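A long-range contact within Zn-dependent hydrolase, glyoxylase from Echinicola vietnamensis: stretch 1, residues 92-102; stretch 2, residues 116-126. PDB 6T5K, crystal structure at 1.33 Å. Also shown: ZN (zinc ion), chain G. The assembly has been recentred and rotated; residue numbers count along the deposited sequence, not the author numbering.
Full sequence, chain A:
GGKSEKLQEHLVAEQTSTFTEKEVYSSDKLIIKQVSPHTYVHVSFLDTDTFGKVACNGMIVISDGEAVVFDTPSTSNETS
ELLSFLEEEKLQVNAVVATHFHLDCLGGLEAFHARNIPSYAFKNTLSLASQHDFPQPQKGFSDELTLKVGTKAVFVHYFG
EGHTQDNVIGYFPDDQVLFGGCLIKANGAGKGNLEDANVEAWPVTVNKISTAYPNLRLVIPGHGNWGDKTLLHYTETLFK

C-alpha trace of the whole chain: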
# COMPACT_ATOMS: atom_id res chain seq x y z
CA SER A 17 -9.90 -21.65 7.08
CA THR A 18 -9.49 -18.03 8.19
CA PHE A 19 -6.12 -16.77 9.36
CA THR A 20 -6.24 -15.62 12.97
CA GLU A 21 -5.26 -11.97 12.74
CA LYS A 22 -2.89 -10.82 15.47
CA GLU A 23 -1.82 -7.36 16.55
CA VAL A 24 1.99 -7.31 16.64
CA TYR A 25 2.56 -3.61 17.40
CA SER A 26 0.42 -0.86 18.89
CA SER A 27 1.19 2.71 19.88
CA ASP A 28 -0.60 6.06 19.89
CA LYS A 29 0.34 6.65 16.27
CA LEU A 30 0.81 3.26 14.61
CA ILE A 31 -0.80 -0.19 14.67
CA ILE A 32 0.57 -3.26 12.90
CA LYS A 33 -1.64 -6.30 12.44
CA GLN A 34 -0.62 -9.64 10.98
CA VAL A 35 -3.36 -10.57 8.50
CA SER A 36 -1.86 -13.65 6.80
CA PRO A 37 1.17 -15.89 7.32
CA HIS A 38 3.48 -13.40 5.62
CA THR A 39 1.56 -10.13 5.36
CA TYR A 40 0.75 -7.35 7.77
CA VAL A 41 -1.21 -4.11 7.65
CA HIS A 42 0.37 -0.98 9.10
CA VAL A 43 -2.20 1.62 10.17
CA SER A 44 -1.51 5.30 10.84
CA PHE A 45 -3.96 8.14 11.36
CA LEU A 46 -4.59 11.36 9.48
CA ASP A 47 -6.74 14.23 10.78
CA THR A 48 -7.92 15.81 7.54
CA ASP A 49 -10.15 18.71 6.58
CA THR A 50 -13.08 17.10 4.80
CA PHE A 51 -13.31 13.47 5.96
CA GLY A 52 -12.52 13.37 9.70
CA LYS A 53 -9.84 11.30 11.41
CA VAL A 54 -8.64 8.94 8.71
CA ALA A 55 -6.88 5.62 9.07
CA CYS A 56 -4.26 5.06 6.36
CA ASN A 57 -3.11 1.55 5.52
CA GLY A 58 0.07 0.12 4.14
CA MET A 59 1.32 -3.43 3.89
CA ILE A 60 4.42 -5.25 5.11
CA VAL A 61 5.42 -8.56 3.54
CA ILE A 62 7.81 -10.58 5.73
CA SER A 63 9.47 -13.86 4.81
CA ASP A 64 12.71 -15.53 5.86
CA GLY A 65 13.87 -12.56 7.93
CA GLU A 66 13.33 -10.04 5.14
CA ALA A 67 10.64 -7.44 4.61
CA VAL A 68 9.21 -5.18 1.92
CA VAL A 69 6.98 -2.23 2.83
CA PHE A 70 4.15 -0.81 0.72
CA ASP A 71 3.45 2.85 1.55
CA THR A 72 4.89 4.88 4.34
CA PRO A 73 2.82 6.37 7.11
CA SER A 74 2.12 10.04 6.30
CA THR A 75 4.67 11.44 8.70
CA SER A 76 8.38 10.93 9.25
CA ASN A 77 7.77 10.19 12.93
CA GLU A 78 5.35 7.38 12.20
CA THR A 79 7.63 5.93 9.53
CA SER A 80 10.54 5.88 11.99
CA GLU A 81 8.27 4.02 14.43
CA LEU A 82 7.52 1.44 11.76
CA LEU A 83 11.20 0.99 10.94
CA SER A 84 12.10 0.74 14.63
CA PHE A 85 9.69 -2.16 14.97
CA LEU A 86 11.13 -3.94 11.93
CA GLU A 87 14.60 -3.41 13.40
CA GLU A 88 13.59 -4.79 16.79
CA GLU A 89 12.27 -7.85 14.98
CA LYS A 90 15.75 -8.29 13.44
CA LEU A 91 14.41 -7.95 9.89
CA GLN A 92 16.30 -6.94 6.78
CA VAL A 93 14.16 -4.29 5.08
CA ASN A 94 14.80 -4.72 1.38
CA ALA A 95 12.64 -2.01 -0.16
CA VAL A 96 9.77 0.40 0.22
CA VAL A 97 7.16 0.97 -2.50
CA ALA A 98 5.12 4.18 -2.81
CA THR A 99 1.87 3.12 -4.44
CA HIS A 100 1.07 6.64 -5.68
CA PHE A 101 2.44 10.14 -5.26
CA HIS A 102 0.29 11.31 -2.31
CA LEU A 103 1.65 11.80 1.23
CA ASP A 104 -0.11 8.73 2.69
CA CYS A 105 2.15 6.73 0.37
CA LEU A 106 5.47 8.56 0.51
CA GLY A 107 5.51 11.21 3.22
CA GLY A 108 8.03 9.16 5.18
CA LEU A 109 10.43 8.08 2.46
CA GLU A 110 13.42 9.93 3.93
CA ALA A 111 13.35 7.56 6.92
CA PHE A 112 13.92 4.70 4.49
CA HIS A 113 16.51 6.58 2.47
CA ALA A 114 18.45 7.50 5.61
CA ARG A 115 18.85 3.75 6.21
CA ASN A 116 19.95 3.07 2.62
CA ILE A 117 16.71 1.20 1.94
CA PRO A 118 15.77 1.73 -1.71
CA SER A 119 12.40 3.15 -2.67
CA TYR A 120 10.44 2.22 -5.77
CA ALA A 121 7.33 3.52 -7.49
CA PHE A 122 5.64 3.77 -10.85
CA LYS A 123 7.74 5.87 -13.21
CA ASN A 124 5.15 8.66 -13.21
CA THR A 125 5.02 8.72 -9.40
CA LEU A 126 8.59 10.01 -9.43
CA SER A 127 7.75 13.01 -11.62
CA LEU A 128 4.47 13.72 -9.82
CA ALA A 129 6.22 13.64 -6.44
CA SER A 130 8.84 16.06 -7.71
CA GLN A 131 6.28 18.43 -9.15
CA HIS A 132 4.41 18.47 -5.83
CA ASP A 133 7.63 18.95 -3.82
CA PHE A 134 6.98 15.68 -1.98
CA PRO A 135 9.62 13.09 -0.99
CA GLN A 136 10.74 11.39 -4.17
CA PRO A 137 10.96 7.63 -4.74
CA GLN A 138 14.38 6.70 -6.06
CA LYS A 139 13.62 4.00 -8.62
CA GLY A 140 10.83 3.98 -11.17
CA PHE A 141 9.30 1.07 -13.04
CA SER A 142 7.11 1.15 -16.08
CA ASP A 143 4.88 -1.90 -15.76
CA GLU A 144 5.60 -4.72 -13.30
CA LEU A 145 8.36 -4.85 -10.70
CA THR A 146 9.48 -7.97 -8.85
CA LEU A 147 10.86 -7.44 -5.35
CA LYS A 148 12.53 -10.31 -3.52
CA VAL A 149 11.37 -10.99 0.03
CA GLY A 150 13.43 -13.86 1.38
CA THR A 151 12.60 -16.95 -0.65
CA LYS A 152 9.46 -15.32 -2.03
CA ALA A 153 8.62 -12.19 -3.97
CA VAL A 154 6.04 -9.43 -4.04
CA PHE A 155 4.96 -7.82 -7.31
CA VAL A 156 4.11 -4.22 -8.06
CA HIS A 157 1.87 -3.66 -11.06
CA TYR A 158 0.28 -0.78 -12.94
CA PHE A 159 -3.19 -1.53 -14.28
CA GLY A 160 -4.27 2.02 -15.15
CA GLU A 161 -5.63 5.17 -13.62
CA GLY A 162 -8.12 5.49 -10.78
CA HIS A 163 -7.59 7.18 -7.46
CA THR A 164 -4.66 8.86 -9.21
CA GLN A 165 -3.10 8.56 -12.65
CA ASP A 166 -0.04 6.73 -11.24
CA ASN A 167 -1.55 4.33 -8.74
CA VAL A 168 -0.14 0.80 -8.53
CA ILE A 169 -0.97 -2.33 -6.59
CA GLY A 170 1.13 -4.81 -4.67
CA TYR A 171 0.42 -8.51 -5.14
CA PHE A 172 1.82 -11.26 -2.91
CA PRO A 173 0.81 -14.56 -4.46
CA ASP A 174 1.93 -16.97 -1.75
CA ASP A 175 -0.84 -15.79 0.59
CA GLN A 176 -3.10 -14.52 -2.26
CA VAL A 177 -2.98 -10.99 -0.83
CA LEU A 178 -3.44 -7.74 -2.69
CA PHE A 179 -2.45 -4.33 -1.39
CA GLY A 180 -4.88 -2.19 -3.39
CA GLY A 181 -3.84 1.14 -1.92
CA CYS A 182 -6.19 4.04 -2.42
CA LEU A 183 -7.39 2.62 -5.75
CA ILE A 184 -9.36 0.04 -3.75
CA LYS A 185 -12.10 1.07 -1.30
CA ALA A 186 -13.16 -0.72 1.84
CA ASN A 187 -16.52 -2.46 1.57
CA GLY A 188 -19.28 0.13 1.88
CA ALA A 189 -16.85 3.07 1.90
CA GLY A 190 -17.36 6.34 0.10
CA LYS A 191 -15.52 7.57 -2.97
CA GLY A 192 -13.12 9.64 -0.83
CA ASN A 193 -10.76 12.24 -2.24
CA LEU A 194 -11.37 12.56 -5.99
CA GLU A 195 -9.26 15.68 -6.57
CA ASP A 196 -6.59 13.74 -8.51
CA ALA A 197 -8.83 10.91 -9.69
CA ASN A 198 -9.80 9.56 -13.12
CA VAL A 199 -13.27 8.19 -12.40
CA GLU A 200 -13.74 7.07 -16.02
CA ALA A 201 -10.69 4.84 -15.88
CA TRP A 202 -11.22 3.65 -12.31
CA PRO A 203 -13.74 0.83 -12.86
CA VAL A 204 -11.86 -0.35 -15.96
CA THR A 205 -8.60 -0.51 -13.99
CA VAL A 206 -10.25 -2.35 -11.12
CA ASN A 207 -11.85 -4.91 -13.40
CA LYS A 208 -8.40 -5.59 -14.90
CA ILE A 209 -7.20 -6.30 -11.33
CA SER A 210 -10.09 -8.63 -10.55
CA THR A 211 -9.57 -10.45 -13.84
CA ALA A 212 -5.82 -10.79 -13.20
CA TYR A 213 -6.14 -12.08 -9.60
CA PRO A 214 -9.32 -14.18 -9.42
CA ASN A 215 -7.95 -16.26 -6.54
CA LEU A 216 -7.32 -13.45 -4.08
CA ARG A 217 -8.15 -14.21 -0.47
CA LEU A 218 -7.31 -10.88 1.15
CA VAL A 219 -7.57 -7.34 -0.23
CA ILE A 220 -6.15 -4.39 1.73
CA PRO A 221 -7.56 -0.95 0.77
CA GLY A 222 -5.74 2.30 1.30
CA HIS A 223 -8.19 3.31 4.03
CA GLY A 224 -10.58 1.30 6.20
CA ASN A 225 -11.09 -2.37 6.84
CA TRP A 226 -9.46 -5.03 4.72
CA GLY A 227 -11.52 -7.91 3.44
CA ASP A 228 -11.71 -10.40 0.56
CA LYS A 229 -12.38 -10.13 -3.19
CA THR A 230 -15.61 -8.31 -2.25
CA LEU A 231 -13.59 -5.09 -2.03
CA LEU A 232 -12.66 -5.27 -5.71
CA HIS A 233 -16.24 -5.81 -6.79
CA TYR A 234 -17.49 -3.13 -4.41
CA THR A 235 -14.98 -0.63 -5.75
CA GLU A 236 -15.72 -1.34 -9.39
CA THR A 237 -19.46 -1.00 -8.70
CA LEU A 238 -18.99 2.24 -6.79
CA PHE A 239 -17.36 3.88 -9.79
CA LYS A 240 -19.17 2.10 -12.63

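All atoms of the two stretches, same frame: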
# COMPACT_ATOMS: atom_id res chain seq x y z
N GLN A 92 15.68 -7.70 7.86
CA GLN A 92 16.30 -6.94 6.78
C GLN A 92 15.21 -6.32 5.91
O GLN A 92 14.41 -7.05 5.32
CB GLN A 92 17.17 -7.88 5.95
CG GLN A 92 17.82 -7.25 4.77
CD GLN A 92 18.67 -8.23 4.00
OE1 GLN A 92 19.74 -8.63 4.45
NE2 GLN A 92 18.19 -8.62 2.83
N VAL A 93 15.17 -5.00 5.86
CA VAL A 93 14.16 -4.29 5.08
C VAL A 93 14.75 -4.04 3.70
O VAL A 93 15.69 -3.27 3.53
CB VAL A 93 13.70 -3.00 5.76
CG1 VAL A 93 12.58 -2.40 4.96
CG2 VAL A 93 13.29 -3.30 7.19
N ASN A 94 14.21 -4.73 2.71
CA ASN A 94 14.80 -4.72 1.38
C ASN A 94 14.37 -3.53 0.54
O ASN A 94 15.13 -3.10 -0.32
CB ASN A 94 14.37 -5.96 0.61
CG ASN A 94 14.96 -7.24 1.15
OD1 ASN A 94 15.92 -7.21 1.91
ND2 ASN A 94 14.41 -8.36 0.76
N ALA A 95 13.16 -3.03 0.74
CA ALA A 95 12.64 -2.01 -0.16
C ALA A 95 11.39 -1.44 0.45
O ALA A 95 10.72 -2.08 1.27
CB ALA A 95 12.33 -2.59 -1.55
N VAL A 96 11.07 -0.22 0.01
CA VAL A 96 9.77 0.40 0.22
C VAL A 96 9.20 0.78 -1.14
O VAL A 96 9.94 1.19 -2.04
CB VAL A 96 9.84 1.61 1.17
CG1 VAL A 96 10.78 2.69 0.64
CG2 VAL A 96 8.45 2.16 1.42
N VAL A 97 7.88 0.63 -1.28
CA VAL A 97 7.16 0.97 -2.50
C VAL A 97 6.14 2.05 -2.17
O VAL A 97 5.33 1.87 -1.27
CB VAL A 97 6.44 -0.26 -3.08
CG1 VAL A 97 5.67 0.10 -4.33
CG2 VAL A 97 7.43 -1.38 -3.35
N ALA A 98 6.14 3.14 -2.93
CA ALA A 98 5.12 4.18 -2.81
C ALA A 98 4.07 3.89 -3.88
O ALA A 98 4.39 3.91 -5.08
CB ALA A 98 5.70 5.56 -3.05
N THR A 99 2.85 3.57 -3.46
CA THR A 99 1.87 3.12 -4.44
C THR A 99 1.17 4.23 -5.21
O THR A 99 0.44 3.93 -6.16
CB THR A 99 0.86 2.13 -3.81
OG1 THR A 99 0.10 2.75 -2.79
CG2 THR A 99 1.57 0.88 -3.30
N HIS A 100 1.34 5.49 -4.82
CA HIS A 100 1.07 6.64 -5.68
C HIS A 100 1.77 7.83 -5.04
O HIS A 100 2.45 7.70 -4.02
CB HIS A 100 -0.41 6.91 -6.01
CG HIS A 100 -1.29 7.20 -4.84
ND1 HIS A 100 -1.83 6.22 -4.05
CD2 HIS A 100 -1.79 8.37 -4.37
CE1 HIS A 100 -2.58 6.77 -3.11
NE2 HIS A 100 -2.58 8.07 -3.29
N PHE A 101 1.62 9.00 -5.65
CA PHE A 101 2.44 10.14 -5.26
C PHE A 101 1.96 10.90 -4.02
O PHE A 101 2.65 11.82 -3.58
CB PHE A 101 2.59 11.13 -6.42
CG PHE A 101 1.39 12.00 -6.67
CD1 PHE A 101 0.36 11.57 -7.52
CD2 PHE A 101 1.30 13.27 -6.10
CE1 PHE A 101 -0.74 12.37 -7.76
CE2 PHE A 101 0.20 14.10 -6.37
CZ PHE A 101 -0.82 13.63 -7.18
N HIS A 102 0.81 10.55 -3.44
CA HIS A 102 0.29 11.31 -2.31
C HIS A 102 1.07 11.03 -1.02
O HIS A 102 1.80 10.05 -0.89
CB HIS A 102 -1.18 10.98 -2.08
CG HIS A 102 -2.11 11.56 -3.08
ND1 HIS A 102 -3.39 11.06 -3.28
CD2 HIS A 102 -1.99 12.61 -3.92
CE1 HIS A 102 -4.00 11.78 -4.19
NE2 HIS A 102 -3.17 12.72 -4.60
N ASN A 116 19.48 3.69 3.85
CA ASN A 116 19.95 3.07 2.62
C ASN A 116 19.03 1.96 2.17
O ASN A 116 19.45 1.02 1.49
CB ASN A 116 21.41 2.65 2.75
CG ASN A 116 22.33 3.87 2.87
OD1 ASN A 116 22.08 4.93 2.29
ND2 ASN A 116 23.38 3.72 3.67
N ILE A 117 17.74 2.10 2.46
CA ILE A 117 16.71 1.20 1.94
C ILE A 117 16.18 1.82 0.67
O ILE A 117 15.71 2.96 0.69
CB ILE A 117 15.59 0.97 2.96
CG1 ILE A 117 16.14 0.41 4.27
CG2 ILE A 117 14.55 -0.01 2.37
CD1 ILE A 117 15.17 0.52 5.44
N PRO A 118 16.19 1.11 -0.46
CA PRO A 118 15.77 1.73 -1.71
C PRO A 118 14.26 1.85 -1.79
O PRO A 118 13.52 1.00 -1.28
CB PRO A 118 16.26 0.75 -2.77
CG PRO A 118 16.30 -0.58 -2.06
CD PRO A 118 16.74 -0.24 -0.66
N SER A 119 13.81 2.90 -2.46
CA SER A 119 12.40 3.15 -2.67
C SER A 119 12.06 3.04 -4.15
O SER A 119 12.84 3.48 -5.02
CB SER A 119 11.98 4.51 -2.14
OG SER A 119 12.68 5.58 -2.77
N TYR A 120 10.90 2.46 -4.42
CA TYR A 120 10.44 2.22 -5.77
C TYR A 120 9.02 2.74 -5.95
O TYR A 120 8.25 2.80 -5.00
CB TYR A 120 10.35 0.71 -6.04
CG TYR A 120 11.67 -0.01 -6.00
CD1 TYR A 120 12.24 -0.38 -4.80
CD2 TYR A 120 12.36 -0.31 -7.17
CE1 TYR A 120 13.45 -1.05 -4.75
CE2 TYR A 120 13.57 -0.99 -7.14
CZ TYR A 120 14.12 -1.35 -5.92
OH TYR A 120 15.31 -2.02 -5.88
N ALA A 121 8.68 3.08 -7.19
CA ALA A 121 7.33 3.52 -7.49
C ALA A 121 7.15 3.49 -9.00
O ALA A 121 8.11 3.35 -9.76
CB ALA A 121 7.07 4.93 -6.95
N PHE A 122 5.90 3.60 -9.43
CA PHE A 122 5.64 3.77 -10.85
C PHE A 122 6.44 4.95 -11.39
O PHE A 122 6.58 5.97 -10.72
CB PHE A 122 4.16 4.04 -11.04
CG PHE A 122 3.69 4.01 -12.47
CD1 PHE A 122 3.94 2.90 -13.29
CD2 PHE A 122 2.98 5.05 -12.98
CE1 PHE A 122 3.48 2.87 -14.61
CE2 PHE A 122 2.47 5.01 -14.27
CZ PHE A 122 2.76 3.93 -15.10
N LYS A 123 6.91 4.82 -12.63
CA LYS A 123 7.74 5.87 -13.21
C LYS A 123 7.10 7.25 -13.06
O LYS A 123 7.79 8.23 -12.75
CB LYS A 123 8.03 5.55 -14.68
CG LYS A 123 6.80 5.34 -15.54
CD LYS A 123 7.16 4.86 -16.96
CE LYS A 123 5.90 4.52 -17.73
NZ LYS A 123 6.16 4.05 -19.13
N ASN A 124 5.79 7.35 -13.28
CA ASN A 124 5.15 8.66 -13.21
C ASN A 124 4.98 9.15 -11.78
O ASN A 124 4.81 10.36 -11.59
CB ASN A 124 3.85 8.67 -14.00
CG ASN A 124 4.13 8.65 -15.49
OD1 ASN A 124 5.27 8.91 -15.94
ND2 ASN A 124 3.11 8.36 -16.26
N THR A 125 5.03 8.26 -10.79
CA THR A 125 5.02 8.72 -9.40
C THR A 125 6.25 9.56 -9.09
O THR A 125 6.16 10.54 -8.34
CB THR A 125 4.95 7.52 -8.47
OG1 THR A 125 3.78 6.76 -8.82
CG2 THR A 125 4.88 7.95 -7.01
N LEU A 126 7.39 9.22 -9.68
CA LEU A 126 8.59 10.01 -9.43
C LEU A 126 8.40 11.46 -9.89
O LEU A 126 8.68 12.40 -9.14
CB LEU A 126 9.79 9.39 -10.14
CG LEU A 126 10.44 8.24 -9.37
CD1 LEU A 126 9.54 7.03 -9.25
CD2 LEU A 126 11.76 7.86 -10.04
ZN ZN G . -4.07 9.28 -2.55
O HOH W 1 3.71 4.16 -7.72
O HOH W 2 -4.39 9.24 -0.68

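Neighbouring parallel strands illustrate a general rule of β-sheet chemistry: one strand reaches its partner through alternate residues, each of which is bonded on both its amide and its carbonyl side. The pairing of the strand through Val96 and Val97 with the strand through Ser119 and Tyr120 in this hydrolase is a compact example. The strands run in the same general direction, with their axes inclined at 31° and approaching to 4.7 Å. Val96 lies beside Ser119 and Val97 beside Tyr120, each pair with its CA atoms 4.8 Å apart.

Val96 is the pivot of the ladder. Its N donates to Pro118 O at 3.0 Å, and its O accepts from Tyr120 N at 2.9 Å, so one residue clasps the backbone on both sides of Ser119. The next rung passes from Ala98 N to Tyr120 O, again 3.0 Å. Pro118 has no amide hydrogen to give, but its carbonyl is free to accept. The close approach of the chains also brings CA-H groups against the same carbonyls: Ala95 CA lies 3.3 Å from Pro118 O, Ser119 CA 3.2 Å from Val96 O, and Val97 CA 3.3 Å from Tyr120 O.

Beyond this ladder, a water takes over the bridging. It donates to Ala98 O at 2.7 Å and to Thr125 OG1 at 2.8 Å, and accepts from Phe122 N at 2.8 Å, thereby tying Ala98 to the start of the helix in the other stretch.

Side chains follow the alternation of the backbone. Val96 and Ser119 share one face of the sheet, where Val96 CG1 packs 3.5 Å from Ser119 CB. Val97 and Tyr120 point to the other face, but their side chains meet only loosely, with Val97 CG2 4.5 Å from Tyr120 CB. The tyrosine ring instead extends to Ala95, whose CB is 3.7 Å from Tyr120 CE1, an apolar contact that covers the small alanine side chain.

Before the ladder begins, Ile117 points toward the first stretch. Its CD1 lies 3.8 Å from Val93 CB, while its CG2 comes within 3.6 Å of Val93 O and 3.7 Å of Ala95 N, packing a hydrocarbon branch against backbone as well as side chain. At the far end, Thr125 points back from the helix, and its CG2 sits 3.7 Å from Phe101 N and 4.0 Å from Phe101 CB. The loop packed here carries zinc ligands: His100 NE2 binds the ion at 2.1 Å and His102 ND1 at 2.0 Å.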